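Local structure of prophage MuSo2, 43 kDa tail protein (Shewanella oneidensis, 3CDD) at residues T25-E29 with W299-T303; L102-I107 with G152-L158; G112-T118 with P143-I149; I132-T138 with G176-R182. The protein is a tail protein of a Mu-like prophage that probably forms part of the trimeric baseplate centre of a contractile tail, as its family relatives do. All coordinates share one frame; numbering follows the deposited sequence.

Contact 1 (T25-E29 with W299-T303); sequences TRSLE and WNINT
Arg26 NH2 donates to Asn300 OD1 at 3.0 Å, with an N-H...O angle of 155°. The acceptor lies at the edge of the guanidinium, in its plane. The donor is tilted from the amide's carbonyl plane. A kink at chi3 (58°) bends the arginine chain so that Ile301 CD1 lies over one face of the guanidinium, 3.9 Å from Arg26 NH1. CG2 of Ile301 rests against Arg26 O at 3.6 Å. Its CD1 reaches on to Leu28 CD2 at 4.1 Å, and Leu28 CD1 also packs on Asn302 CB at 3.8 Å. One water joins Arg26 NH2 to Trp299 O, and a second joins NH1 to Asn300 OD1. NH1 also makes a weak bond to Ser172 O. Farther out, Asn302 OD1 accepts from Ser184 N and its ND2 donates to Arg182 O. Ser27 OG accepts from Glu29 N in an ST turn as the strand ends. The guanidinium is thus held in orientation by the amide, two waters and an isoleucine. With neutral oxygens round it in this contact, its charge is probably spread over several partners.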
loop_
_atom_site.group_PDB
_atom_site.type_symbol
_atom_site.label_atom_id
_atom_site.label_comp_id
_atom_site.label_asym_id
_atom_site.label_seq_id
_atom_site.Cartn_x
_atom_site.Cartn_y
_atom_site.Cartn_z
ATOM N N THR A 25 6.210 -21.745 0.749
ATOM C CA THR A 25 7.394 -21.077 0.231
ATOM C C THR A 25 8.633 -21.465 1.032
ATOM O O THR A 25 8.630 -21.430 2.265
ATOM C CB THR A 25 7.220 -19.532 0.192
ATOM O OG1 THR A 25 6.099 -19.220 -0.618
ATOM C CG2 THR A 25 8.447 -18.846 -0.452
ATOM N N ARG A 26 9.670 -21.874 0.310
ATOM C CA ARG A 26 11.030 -21.885 0.826
ATOM C C ARG A 26 11.811 -20.785 0.089
ATOM O O ARG A 26 11.710 -20.647 -1.141
ATOM C CB ARG A 26 11.677 -23.260 0.612
ATOM C CG ARG A 26 10.905 -24.423 1.306
ATOM C CD ARG A 26 11.755 -25.675 1.578
ATOM N NE ARG A 26 12.910 -25.372 2.415
ATOM C CZ ARG A 26 14.170 -25.670 2.106
ATOM N NH1 ARG A 26 15.146 -25.326 2.938
ATOM N NH2 ARG A 26 14.459 -26.337 0.980
ATOM N N SER A 27 12.595 -20.013 0.821
ATOM C CA SER A 27 13.269 -18.866 0.211
ATOM C C SER A 27 14.611 -18.542 0.829
ATOM O O SER A 27 14.786 -18.668 2.033
ATOM C CB SER A 27 12.391 -17.635 0.319
ATOM O OG SER A 27 13.060 -16.543 -0.273
ATOM N N LEU A 28 15.550 -18.094 0.010
ATOM C CA LEU A 28 16.846 -17.608 0.500
ATOM C C LEU A 28 16.809 -16.131 0.884
ATOM O O LEU A 28 17.753 -15.630 1.499
ATOM C CB LEU A 28 17.935 -17.793 -0.561
ATOM C CG LEU A 28 18.711 -19.095 -0.763
ATOM C CD1 LEU A 28 19.724 -18.858 -1.889
ATOM C CD2 LEU A 28 19.427 -19.559 0.516
ATOM N N GLU A 29 15.754 -15.416 0.507
ATOM C CA GLU A 29 15.725 -13.966 0.708
ATOM C C GLU A 29 14.657 -13.492 1.695
ATOM O O GLU A 29 14.440 -12.289 1.869
ATOM C CB GLU A 29 15.534 -13.250 -0.633
ATOM C CG GLU A 29 16.652 -13.503 -1.648
ATOM C CD GLU A 29 16.497 -12.671 -2.925
ATOM O OE1 GLU A 29 15.615 -11.766 -2.943
ATOM O OE2 GLU A 29 17.259 -12.922 -3.910
ATOM N N TRP A 299 12.804 -30.209 -5.031
ATOM C CA TRP A 299 13.479 -28.983 -5.458
ATOM C C TRP A 299 13.972 -28.254 -4.224
ATOM O O TRP A 299 13.250 -28.171 -3.236
ATOM C CB TRP A 299 12.518 -28.053 -6.200
ATOM C CG TRP A 299 12.153 -28.556 -7.551
ATOM C CD1 TRP A 299 10.992 -29.201 -7.912
ATOM C CD2 TRP A 299 12.940 -28.444 -8.738
ATOM N NE1 TRP A 299 11.007 -29.465 -9.255
ATOM C CE2 TRP A 299 12.193 -29.022 -9.787
ATOM C CE3 TRP A 299 14.201 -27.883 -9.025
ATOM C CZ2 TRP A 299 12.685 -29.098 -11.099
ATOM C CZ3 TRP A 299 14.688 -27.959 -10.321
ATOM C CH2 TRP A 299 13.925 -28.544 -11.349
ATOM N N ASN A 300 15.177 -27.685 -4.298
ATOM C CA ASN A 300 15.855 -27.173 -3.098
ATOM C C ASN A 300 16.453 -25.810 -3.368
ATOM O O ASN A 300 17.004 -25.603 -4.424
ATOM C CB ASN A 300 16.947 -28.162 -2.675
ATOM C CG ASN A 300 17.493 -27.897 -1.273
ATOM O OD1 ASN A 300 16.971 -27.067 -0.506
ATOM N ND2 ASN A 300 18.544 -28.613 -0.930
ATOM N N ILE A 301 16.313 -24.877 -2.420
ATOM C CA ILE A 301 16.906 -23.549 -2.564
ATOM C C ILE A 301 18.423 -23.664 -2.485
ATOM O O ILE A 301 18.948 -24.638 -1.961
ATOM C CB ILE A 301 16.425 -22.508 -1.492
ATOM C CG1 ILE A 301 16.633 -23.034 -0.057
ATOM C CG2 ILE A 301 14.970 -22.053 -1.764
ATOM C CD1 ILE A 301 16.175 -22.038 1.048
ATOM N N ASN A 302 19.117 -22.653 -3.001
ATOM C CA ASN A 302 20.584 -22.611 -2.966
ATOM C C ASN A 302 21.191 -23.838 -3.624
ATOM O O ASN A 302 22.109 -24.471 -3.084
ATOM C CB ASN A 302 21.100 -22.429 -1.536
ATOM C CG ASN A 302 22.492 -21.844 -1.494
ATOM O OD1 ASN A 302 22.944 -21.230 -2.473
ATOM N ND2 ASN A 302 23.195 -22.030 -0.361
ATOM N N THR A 303 20.641 -24.191 -4.778
ATOM C CA THR A 303 21.269 -25.154 -5.665
ATOM C C THR A 303 21.312 -24.554 -7.056
ATOM O O THR A 303 20.511 -23.655 -7.384
ATOM C CB THR A 303 20.560 -26.541 -5.693
ATOM O OG1 THR A 303 19.163 -26.380 -5.940
ATOM C CG2 THR A 303 20.773 -27.325 -4.373
HETATM O O HOH W 1 13.124 -28.328 -0.492
HETATM O O HOH W 2 17.546 -26.422 2.392
#

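Contact 2 (L102-I107 with G152-L158); sequences LVDCSI and GETPHEL
Thr154 OG1 is held by a water and a backbone N-H. The water, 2.7 Å from OG1, links it across the contact to Val103 O. The N-H is that of Glu157, at 3.2 Å. Glu157 OE1 in turn accepts from Thr154 N at 3.1 Å, which completes a capping box at the start of helix 155-164. With chi1 at 68°, OG1 stands between the backbone N and the carbonyl carbon, facing the first turn of the helix. Two backbone bonds cross the contact. His156 N donates to Leu102 O at 2.9 Å, from above the carbonyl plane, and Ile107 N donates to Glu153 O at 3.1 Å, in the plane of the Glu153 carbonyl. Between them Pro155 CB meets Leu102 CD2 at 3.8 Å and its CD meets Ile107 CG1 at 3.7 Å. Ile107 CD1 goes on to Leu158 CB at 3.8 Å. Val103 CG2 lies beside His156 CB, the two side chains pointing the same way. Ser106 OG bonds to Ile253 N of the second subunit, and Asp104 pairs with Arg250 of the second subunit and Arg96 of its own chain. The contact joins the end of helix 100-104 to the start of helix 155-164, and helix 119-127 packs on it through Val126, Cys127 and Ile122.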
loop_
_atom_site.group_PDB
_atom_site.type_symbol
_atom_site.label_atom_id
_atom_site.label_comp_id
_atom_site.label_asym_id
_atom_site.label_seq_id
_atom_site.Cartn_x
_atom_site.Cartn_y
_atom_site.Cartn_z
ATOM N N LEU A 102 12.872 -15.940 15.590
ATOM C CA LEU A 102 14.091 -15.130 15.504
ATOM C C LEU A 102 13.823 -13.791 14.833
ATOM O O LEU A 102 14.559 -12.838 15.042
ATOM C CB LEU A 102 15.187 -15.859 14.724
ATOM C CG LEU A 102 15.647 -17.245 15.198
ATOM C CD1 LEU A 102 16.707 -17.795 14.234
ATOM C CD2 LEU A 102 16.190 -17.231 16.615
ATOM N N VAL A 103 12.772 -13.737 14.016
ATOM C CA VAL A 103 12.418 -12.537 13.288
ATOM C C VAL A 103 11.502 -11.652 14.141
ATOM O O VAL A 103 11.586 -10.423 14.069
ATOM C CB VAL A 103 11.659 -12.894 11.976
ATOM C CG1 VAL A 103 11.032 -11.633 11.312
ATOM C CG2 VAL A 103 12.561 -13.695 11.006
ATOM N N ASP A 104 10.602 -12.290 14.894
ATOM C CA ASP A 104 9.567 -11.582 15.678
ATOM C C ASP A 104 10.044 -11.038 17.017
ATOM O O ASP A 104 9.600 -9.970 17.451
ATOM C CB ASP A 104 8.385 -12.511 15.994
ATOM C CG ASP A 104 7.576 -12.871 14.786
ATOM O OD1 ASP A 104 7.754 -12.255 13.691
ATOM O OD2 ASP A 104 6.759 -13.811 14.952
ATOM N N CYS A 105 10.938 -11.782 17.666
ATOM C CA CYS A 105 11.191 -11.591 19.112
ATOM C C CYS A 105 12.495 -10.864 19.425
ATOM O O CYS A 105 13.395 -10.811 18.582
ATOM C CB CYS A 105 11.162 -12.949 19.817
ATOM S SG CYS A 105 9.599 -13.864 19.633
ATOM N N SER A 106 12.588 -10.314 20.639
ATOM C CA SER A 106 13.766 -9.572 21.087
ATOM C C SER A 106 14.829 -10.527 21.596
ATOM O O SER A 106 14.518 -11.648 22.010
ATOM C CB SER A 106 13.404 -8.590 22.208
ATOM O OG SER A 106 12.357 -7.717 21.824
ATOM N N ILE A 107 16.084 -10.091 21.531
ATOM C CA ILE A 107 17.193 -10.801 22.168
ATOM C C ILE A 107 17.206 -10.436 23.640
ATOM O O ILE A 107 17.275 -9.255 23.991
ATOM C CB ILE A 107 18.566 -10.387 21.590
ATOM C CG1 ILE A 107 18.597 -10.567 20.068
ATOM C CG2 ILE A 107 19.703 -11.175 22.274
ATOM C CD1 ILE A 107 19.550 -9.599 19.335
ATOM N N GLY A 152 16.213 -3.474 21.457
ATOM C CA GLY A 152 15.059 -4.208 20.923
ATOM C C GLY A 152 15.370 -4.998 19.661
ATOM O O GLY A 152 14.468 -5.535 19.007
ATOM N N GLU A 153 16.654 -5.069 19.321
ATOM C CA GLU A 153 17.119 -5.847 18.184
ATOM C C GLU A 153 16.687 -7.300 18.325
ATOM O O GLU A 153 16.760 -7.882 19.415
ATOM C CB GLU A 153 18.644 -5.776 18.085
ATOM C CG GLU A 153 19.180 -6.177 16.710
ATOM C CD GLU A 153 20.627 -5.790 16.496
ATOM O OE1 GLU A 153 21.422 -5.736 17.483
ATOM O OE2 GLU A 153 20.963 -5.546 15.320
ATOM N N THR A 154 16.228 -7.875 17.221
ATOM C CA THR A 154 15.837 -9.277 17.206
ATOM C C THR A 154 17.053 -10.166 16.862
ATOM O O THR A 154 18.008 -9.688 16.252
ATOM C CB THR A 154 14.698 -9.494 16.174
ATOM O OG1 THR A 154 15.216 -9.307 14.855
ATOM C CG2 THR A 154 13.560 -8.489 16.419
ATOM N N PRO A 155 17.015 -11.467 17.232
ATOM C CA PRO A 155 18.081 -12.395 16.841
ATOM C C PRO A 155 18.388 -12.378 15.331
ATOM O O PRO A 155 19.568 -12.352 14.942
ATOM C CB PRO A 155 17.521 -13.757 17.270
ATOM C CG PRO A 155 16.655 -13.434 18.420
ATOM C CD PRO A 155 15.989 -12.151 18.043
ATOM N N HIS A 156 17.353 -12.355 14.489
ATOM C CA HIS A 156 17.581 -12.232 13.035
ATOM C C HIS A 156 18.270 -10.935 12.586
ATOM O O HIS A 156 19.205 -10.980 11.778
ATOM C CB HIS A 156 16.307 -12.444 12.206
ATOM C CG HIS A 156 16.554 -12.381 10.733
ATOM N ND1 HIS A 156 16.084 -11.355 9.945
ATOM C CD2 HIS A 156 17.261 -13.195 9.914
ATOM C CE1 HIS A 156 16.468 -11.556 8.695
ATOM N NE2 HIS A 156 17.181 -12.668 8.651
ATOM N N GLU A 157 17.818 -9.786 13.075
ATOM C CA GLU A 157 18.459 -8.520 12.713
ATOM C C GLU A 157 19.925 -8.456 13.129
ATOM O O GLU A 157 20.761 -7.904 12.390
ATOM C CB GLU A 157 17.745 -7.334 13.348
ATOM C CG GLU A 157 16.424 -7.016 12.755
ATOM C CD GLU A 157 15.646 -6.004 13.601
ATOM O OE1 GLU A 157 15.817 -5.971 14.849
ATOM O OE2 GLU A 157 14.865 -5.230 12.999
ATOM N N LEU A 158 20.245 -8.997 14.304
ATOM C CA LEU A 158 21.637 -9.039 14.741
ATOM C C LEU A 158 22.473 -9.958 13.862
ATOM O O LEU A 158 23.542 -9.573 13.385
ATOM C CB LEU A 158 21.761 -9.477 16.195
ATOM C CG LEU A 158 23.185 -9.792 16.650
ATOM C CD1 LEU A 158 24.002 -8.509 16.704
ATOM C CD2 LEU A 158 23.188 -10.503 18.003
HETATM O O HOH W 3 13.539 -9.223 12.792
HETATM O O HOH W 4 16.856 -7.160 22.116
#

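Contact 3 (G112-T118 with P143-I149); sequences GQFNNQT and PFQRIQI
A two-stranded antiparallel sheet, 113-115 with 144-148, forms this contact at the outer end of the second domain. Phe114 and Ile147 are a hydrogen-bonded pair: Phe114 N donates to Ile147 O at 2.9 Å, and Ile147 N returns to Phe114 O at 3.0 Å. Both bonds lie in their carbonyl planes. Both strands then turn a corner near Asn116 and Gln145. Beyond it Phe144 N donates to Gln117 O at 2.7 Å, in a nearly straight bond of 171°. The same oxygen lies at the edge of the Phe144 ring, 3.5 Å from CD1. A water at the corner bonds to Gln117 N and Phe144 O. Gln113 and Gln148 run side by side, Gln113 CB 3.8 Å from Gln148 CG. Asn116 and Gln145 likewise point the same way. Before the corner Phe114 and Ile147 share the face opposite Gln113 and Gln148. Phe114 stacks with Tyr109, packs on helix 119-127 and reaches Leu158 of helix 155-164. Ile147 and Phe144 also lie against helix 155-164. The small sheet packs on both helices through these side chains.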
loop_
_atom_site.group_PDB
_atom_site.type_symbol
_atom_site.label_atom_id
_atom_site.label_comp_id
_atom_site.label_asym_id
_atom_site.label_seq_id
_atom_site.Cartn_x
_atom_site.Cartn_y
_atom_site.Cartn_z
ATOM N N GLY A 112 24.328 -7.922 27.309
ATOM C CA GLY A 112 24.086 -6.973 26.212
ATOM C C GLY A 112 25.188 -6.780 25.188
ATOM O O GLY A 112 25.115 -5.853 24.375
ATOM N N GLN A 113 26.204 -7.646 25.223
ATOM C CA GLN A 113 27.320 -7.562 24.279
ATOM C C GLN A 113 28.113 -8.858 24.171
ATOM O O GLN A 113 28.255 -9.601 25.144
ATOM C CB GLN A 113 28.252 -6.382 24.614
ATOM C CG GLN A 113 29.248 -6.634 25.716
ATOM C CD GLN A 113 30.100 -5.414 26.014
ATOM O OE1 GLN A 113 31.330 -5.446 25.870
ATOM N NE2 GLN A 113 29.450 -4.326 26.434
ATOM N N PHE A 114 28.627 -9.118 22.974
ATOM C CA PHE A 114 29.456 -10.300 22.719
ATOM C C PHE A 114 30.901 -9.884 22.480
ATOM O O PHE A 114 31.167 -8.956 21.713
ATOM C CB PHE A 114 28.915 -11.106 21.523
ATOM C CG PHE A 114 27.457 -11.462 21.646
ATOM C CD1 PHE A 114 26.481 -10.653 21.078
ATOM C CD2 PHE A 114 27.058 -12.600 22.356
ATOM C CE1 PHE A 114 25.129 -10.976 21.210
ATOM C CE2 PHE A 114 25.714 -12.928 22.491
ATOM C CZ PHE A 114 24.748 -12.116 21.921
ATOM N N ASN A 115 31.823 -10.589 23.135
ATOM C CA ASN A 115 33.248 -10.267 23.104
ATOM C C ASN A 115 34.042 -11.348 22.401
ATOM O O ASN A 115 34.072 -12.494 22.856
ATOM C CB ASN A 115 33.805 -10.118 24.532
ATOM C CG ASN A 115 32.920 -9.279 25.423
ATOM O OD1 ASN A 115 32.704 -8.093 25.164
ATOM N ND2 ASN A 115 32.404 -9.887 26.486
ATOM N N ASN A 116 34.696 -10.976 21.306
ATOM C CA ASN A 116 35.633 -11.865 20.595
ATOM C C ASN A 116 34.975 -13.168 20.136
ATOM O O ASN A 116 35.570 -14.246 20.194
ATOM C CB ASN A 116 36.891 -12.114 21.447
ATOM C CG ASN A 116 37.625 -10.829 21.773
ATOM O OD1 ASN A 116 37.983 -10.071 20.871
ATOM N ND2 ASN A 116 37.864 -10.575 23.064
ATOM N N GLN A 117 33.734 -13.038 19.678
ATOM C CA GLN A 117 32.923 -14.164 19.254
ATOM C C GLN A 117 32.783 -14.163 17.746
ATOM O O GLN A 117 32.652 -13.104 17.122
ATOM C CB GLN A 117 31.525 -14.072 19.881
ATOM C CG GLN A 117 31.501 -14.052 21.410
ATOM C CD GLN A 117 32.037 -15.337 22.008
ATOM O OE1 GLN A 117 31.454 -16.404 21.821
ATOM N NE2 GLN A 117 33.158 -15.248 22.720
ATOM N N THR A 118 32.809 -15.355 17.161
ATOM C CA THR A 118 32.432 -15.505 15.765
ATOM C C THR A 118 30.912 -15.378 15.590
ATOM O O THR A 118 30.145 -15.402 16.570
ATOM C CB THR A 118 32.898 -16.860 15.179
ATOM O OG1 THR A 118 32.246 -17.933 15.872
ATOM C CG2 THR A 118 34.416 -17.005 15.298
ATOM N N PRO A 143 36.500 -13.744 14.344
ATOM C CA PRO A 143 35.641 -13.270 15.432
ATOM C C PRO A 143 35.349 -11.766 15.314
ATOM O O PRO A 143 36.085 -11.054 14.623
ATOM C CB PRO A 143 36.482 -13.556 16.696
ATOM C CG PRO A 143 37.900 -13.735 16.196
ATOM C CD PRO A 143 37.736 -14.368 14.849
ATOM N N PHE A 144 34.275 -11.297 15.951
ATOM C CA PHE A 144 34.056 -9.860 16.128
ATOM C C PHE A 144 34.600 -9.455 17.506
ATOM O O PHE A 144 34.262 -10.082 18.530
ATOM C CB PHE A 144 32.572 -9.512 16.062
ATOM C CG PHE A 144 31.896 -9.853 14.725
ATOM C CD1 PHE A 144 31.450 -11.144 14.457
ATOM C CD2 PHE A 144 31.697 -8.865 13.756
ATOM C CE1 PHE A 144 30.830 -11.451 13.237
ATOM C CE2 PHE A 144 31.083 -9.160 12.539
ATOM C CZ PHE A 144 30.634 -10.456 12.282
ATOM N N GLN A 145 35.412 -8.405 17.554
ATOM C CA GLN A 145 35.978 -8.002 18.844
ATOM C C GLN A 145 34.898 -7.632 19.863
ATOM O O GLN A 145 34.881 -8.173 20.964
ATOM C CB GLN A 145 36.997 -6.875 18.713
ATOM C CG GLN A 145 37.919 -6.827 19.932
ATOM C CD GLN A 145 38.101 -5.438 20.476
ATOM O OE1 GLN A 145 38.354 -4.498 19.721
ATOM N NE2 GLN A 145 37.990 -5.296 21.805
ATOM N N ARG A 146 33.998 -6.724 19.488
ATOM C CA ARG A 146 32.916 -6.300 20.368
ATOM C C ARG A 146 31.673 -5.887 19.596
ATOM O O ARG A 146 31.722 -4.992 18.746
ATOM C CB ARG A 146 33.353 -5.170 21.304
ATOM C CG ARG A 146 32.307 -4.832 22.358
ATOM C CD ARG A 146 32.794 -3.766 23.317
ATOM N NE ARG A 146 32.709 -2.424 22.748
ATOM C CZ ARG A 146 32.631 -1.304 23.469
ATOM N NH1 ARG A 146 32.611 -1.344 24.806
ATOM N NH2 ARG A 146 32.572 -0.129 22.850
ATOM N N ILE A 147 30.568 -6.558 19.927
ATOM C CA ILE A 147 29.253 -6.366 19.308
ATOM C C ILE A 147 28.250 -6.020 20.401
ATOM O O ILE A 147 28.075 -6.775 21.350
ATOM C CB ILE A 147 28.768 -7.664 18.581
ATOM C CG1 ILE A 147 29.721 -8.060 17.446
ATOM C CG2 ILE A 147 27.285 -7.563 18.109
ATOM C CD1 ILE A 147 29.823 -7.058 16.316
ATOM N N GLN A 148 27.602 -4.873 20.269
ATOM C CA GLN A 148 26.544 -4.511 21.193
ATOM C C GLN A 148 25.144 -4.680 20.602
ATOM O O GLN A 148 24.864 -4.229 19.487
ATOM C CB GLN A 148 26.743 -3.091 21.693
ATOM C CG GLN A 148 27.326 -3.055 23.078
ATOM C CD GLN A 148 28.068 -1.772 23.361
ATOM O OE1 GLN A 148 28.846 -1.290 22.533
ATOM N NE2 GLN A 148 27.844 -1.216 24.540
ATOM N N ILE A 149 24.274 -5.341 21.361
ATOM C CA ILE A 149 22.877 -5.474 20.978
ATOM C C ILE A 149 22.228 -4.097 20.942
ATOM O O ILE A 149 22.203 -3.400 21.948
ATOM C CB ILE A 149 22.077 -6.354 21.973
ATOM C CG1 ILE A 149 22.851 -7.618 22.377
ATOM C CG2 ILE A 149 20.666 -6.641 21.424
ATOM C CD1 ILE A 149 23.366 -8.436 21.226
HETATM O O HOH W 5 23.996 -3.070 24.515
HETATM O O HOH W 6 31.813 -10.638 19.583
#

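Contact 4 (I132-T138 with G176-R182); sequences IKVIVNT and GNLVITR
Ile180 CD1 lodges between Val134 and Val136, 3.7 Å from Val134 CG1 and 4.1 Å from Val136 CG2. The side chain of Ile180 reaches there because CG1 sits beside the backbone N (chi1 -54°) and CD1 extends from it (chi2 169°). Toward the start of the strands, Leu178 CB meets Ile132 CG2 at 4.1 Å. On the other face Ile135 CG1 leans across Asn177 CB at 3.9 Å, and Ile135 CB lies 4.2 Å from Val179 CG2. Asn177 OD1 rests against Lys133 CB, and its ND2 bonds to Asp173. The backbones are joined by four bonds, among them Ile180 N to Ile135 O at 2.8 Å. At the far end Thr138 OG1 takes a bond from Arg182 NH1 at 2.9 Å, in the guanidinium plane; NH1 also donates to Asp139 O. Val134, Val136 and Leu178 face helix 119-127. This is a parallel strand pair, 134-136 with 178-181, and strand 169-172 lies antiparallel on the far side of 178-181, giving a mixed sheet packed on a helix.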
loop_
_atom_site.group_PDB
_atom_site.type_symbol
_atom_site.label_atom_id
_atom_site.label_comp_id
_atom_site.label_asym_id
_atom_site.label_seq_id
_atom_site.Cartn_x
_atom_site.Cartn_y
_atom_site.Cartn_z
ATOM N N ILE A 132 16.351 -23.516 18.682
ATOM C CA ILE A 132 16.643 -23.533 17.259
ATOM C C ILE A 132 18.132 -23.875 17.100
ATOM O O ILE A 132 19.002 -23.206 17.692
ATOM C CB ILE A 132 16.299 -22.151 16.600
ATOM C CG1 ILE A 132 14.780 -21.981 16.458
ATOM C CG2 ILE A 132 16.975 -21.991 15.234
ATOM C CD1 ILE A 132 14.319 -20.545 16.305
ATOM N N LYS A 133 18.414 -24.932 16.335
ATOM C CA LYS A 133 19.793 -25.318 16.025
ATOM C C LYS A 133 20.390 -24.432 14.937
ATOM O O LYS A 133 19.661 -23.938 14.055
ATOM C CB LYS A 133 19.885 -26.786 15.599
ATOM C CG LYS A 133 19.759 -27.785 16.723
ATOM C CD LYS A 133 20.781 -28.917 16.531
ATOM C CE LYS A 133 20.421 -30.157 17.327
ATOM N NZ LYS A 133 19.334 -30.920 16.644
ATOM N N VAL A 134 21.706 -24.228 15.016
ATOM C CA VAL A 134 22.450 -23.442 14.036
ATOM C C VAL A 134 23.353 -24.375 13.223
ATOM O O VAL A 134 24.274 -24.991 13.768
ATOM C CB VAL A 134 23.334 -22.343 14.718
ATOM C CG1 VAL A 134 24.147 -21.564 13.665
ATOM C CG2 VAL A 134 22.502 -21.415 15.592
ATOM N N ILE A 135 23.081 -24.474 11.925
ATOM C CA ILE A 135 23.863 -25.297 11.003
ATOM C C ILE A 135 24.820 -24.379 10.251
ATOM O O ILE A 135 24.394 -23.381 9.689
ATOM C CB ILE A 135 22.956 -26.049 9.971
ATOM C CG1 ILE A 135 21.851 -26.896 10.654
ATOM C CG2 ILE A 135 23.800 -26.851 8.946
ATOM C CD1 ILE A 135 22.295 -27.805 11.785
ATOM N N VAL A 136 26.103 -24.722 10.256
ATOM C CA VAL A 136 27.135 -23.951 9.550
ATOM C C VAL A 136 27.719 -24.727 8.366
ATOM O O VAL A 136 28.303 -25.807 8.535
ATOM C CB VAL A 136 28.264 -23.471 10.510
ATOM C CG1 VAL A 136 29.299 -22.632 9.759
ATOM C CG2 VAL A 136 27.676 -22.645 11.651
ATOM N N ASN A 137 27.578 -24.139 7.184
ATOM C CA ASN A 137 27.986 -24.738 5.911
ATOM C C ASN A 137 28.995 -23.893 5.125
ATOM O O ASN A 137 29.098 -24.020 3.906
ATOM C CB ASN A 137 26.755 -24.937 5.023
ATOM C CG ASN A 137 25.785 -25.948 5.586
ATOM O OD1 ASN A 137 26.169 -26.830 6.367
ATOM N ND2 ASN A 137 24.515 -25.834 5.194
ATOM N N THR A 138 29.713 -23.015 5.808
ATOM C CA THR A 138 30.657 -22.125 5.144
ATOM C C THR A 138 31.590 -21.540 6.184
ATOM O O THR A 138 31.351 -21.675 7.387
ATOM C CB THR A 138 29.932 -20.980 4.354
ATOM O OG1 THR A 138 30.838 -20.410 3.401
ATOM C CG2 THR A 138 29.410 -19.890 5.301
ATOM N N GLY A 176 13.674 -26.377 10.033
ATOM C CA GLY A 176 13.523 -25.101 10.729
ATOM C C GLY A 176 14.732 -24.746 11.570
ATOM O O GLY A 176 14.622 -23.980 12.541
ATOM N N ASN A 177 15.877 -25.331 11.219
ATOM C CA ASN A 177 17.159 -24.961 11.829
ATOM C C ASN A 177 17.644 -23.714 11.135
ATOM O O ASN A 177 17.409 -23.575 9.955
ATOM C CB ASN A 177 18.206 -26.052 11.601
ATOM C CG ASN A 177 17.849 -27.380 12.266
ATOM O OD1 ASN A 177 17.375 -27.418 13.410
ATOM N ND2 ASN A 177 18.124 -28.487 11.561
ATOM N N LEU A 178 18.352 -22.835 11.840
ATOM C CA LEU A 178 19.088 -21.726 11.202
ATOM C C LEU A 178 20.320 -22.217 10.424
ATOM O O LEU A 178 21.152 -22.952 10.969
ATOM C CB LEU A 178 19.516 -20.695 12.243
ATOM C CG LEU A 178 20.203 -19.443 11.690
ATOM C CD1 LEU A 178 19.205 -18.577 10.923
ATOM C CD2 LEU A 178 20.858 -18.649 12.796
ATOM N N VAL A 179 20.421 -21.816 9.156
ATOM C CA VAL A 179 21.548 -22.194 8.294
ATOM C C VAL A 179 22.429 -20.996 7.935
ATOM O O VAL A 179 21.953 -19.979 7.412
ATOM C CB VAL A 179 21.112 -22.917 6.983
ATOM C CG1 VAL A 179 22.345 -23.272 6.130
ATOM C CG2 VAL A 179 20.319 -24.165 7.283
ATOM N N ILE A 180 23.724 -21.138 8.221
ATOM C CA ILE A 180 24.727 -20.175 7.801
ATOM C C ILE A 180 25.523 -20.723 6.616
ATOM O O ILE A 180 26.253 -21.727 6.723
ATOM C CB ILE A 180 25.670 -19.778 8.945
ATOM C CG1 ILE A 180 24.866 -19.285 10.156
ATOM C CG2 ILE A 180 26.674 -18.729 8.452
ATOM C CD1 ILE A 180 25.701 -19.105 11.440
ATOM N N THR A 181 25.376 -20.055 5.482
ATOM C CA THR A 181 25.967 -20.556 4.254
ATOM C C THR A 181 26.412 -19.446 3.294
ATOM O O THR A 181 26.460 -18.266 3.655
ATOM C CB THR A 181 24.998 -21.569 3.591
ATOM O OG1 THR A 181 25.663 -22.241 2.519
ATOM C CG2 THR A 181 23.702 -20.886 3.093
ATOM N N ARG A 182 26.787 -19.844 2.087
ATOM C CA ARG A 182 27.065 -18.919 0.989
ATOM C C ARG A 182 26.375 -19.501 -0.219
ATOM O O ARG A 182 25.981 -20.662 -0.185
ATOM C CB ARG A 182 28.579 -18.827 0.703
ATOM C CG ARG A 182 29.364 -17.907 1.633
ATOM C CD ARG A 182 30.833 -17.856 1.176
ATOM N NE ARG A 182 31.598 -16.747 1.755
ATOM C CZ ARG A 182 32.241 -16.789 2.920
ATOM N NH1 ARG A 182 32.221 -17.892 3.658
ATOM N NH2 ARG A 182 32.905 -15.722 3.344
HETATM O O HOH W 7 15.801 -25.861 14.960
#

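How the contacts relate
From the N terminus, the chain first passes 25-29, which meets 299-303 only some 270 residues later. Contact 1 thus closes a long loop that holds the other three, and it brings together the N-terminal and fourth domains. Inside it, contact 2 closes the loop from 102-107 to 152-158, and contact 3 is nested within that loop. Contact 4 crosses both, since 132-138 lies inside their loops and 176-182 lies after them. Contacts 2 and 3 touch through Leu158, Ile107 and the residues Phe114, Ile147 and Ile149. Contact 2 meets contact 4 at Leu102 and Ile132. Contact 4 reaches contact 1 through a probable hydrogen bond from Asn302 ND2 to Arg182 O, joining 176-182 to the 299-303 loop.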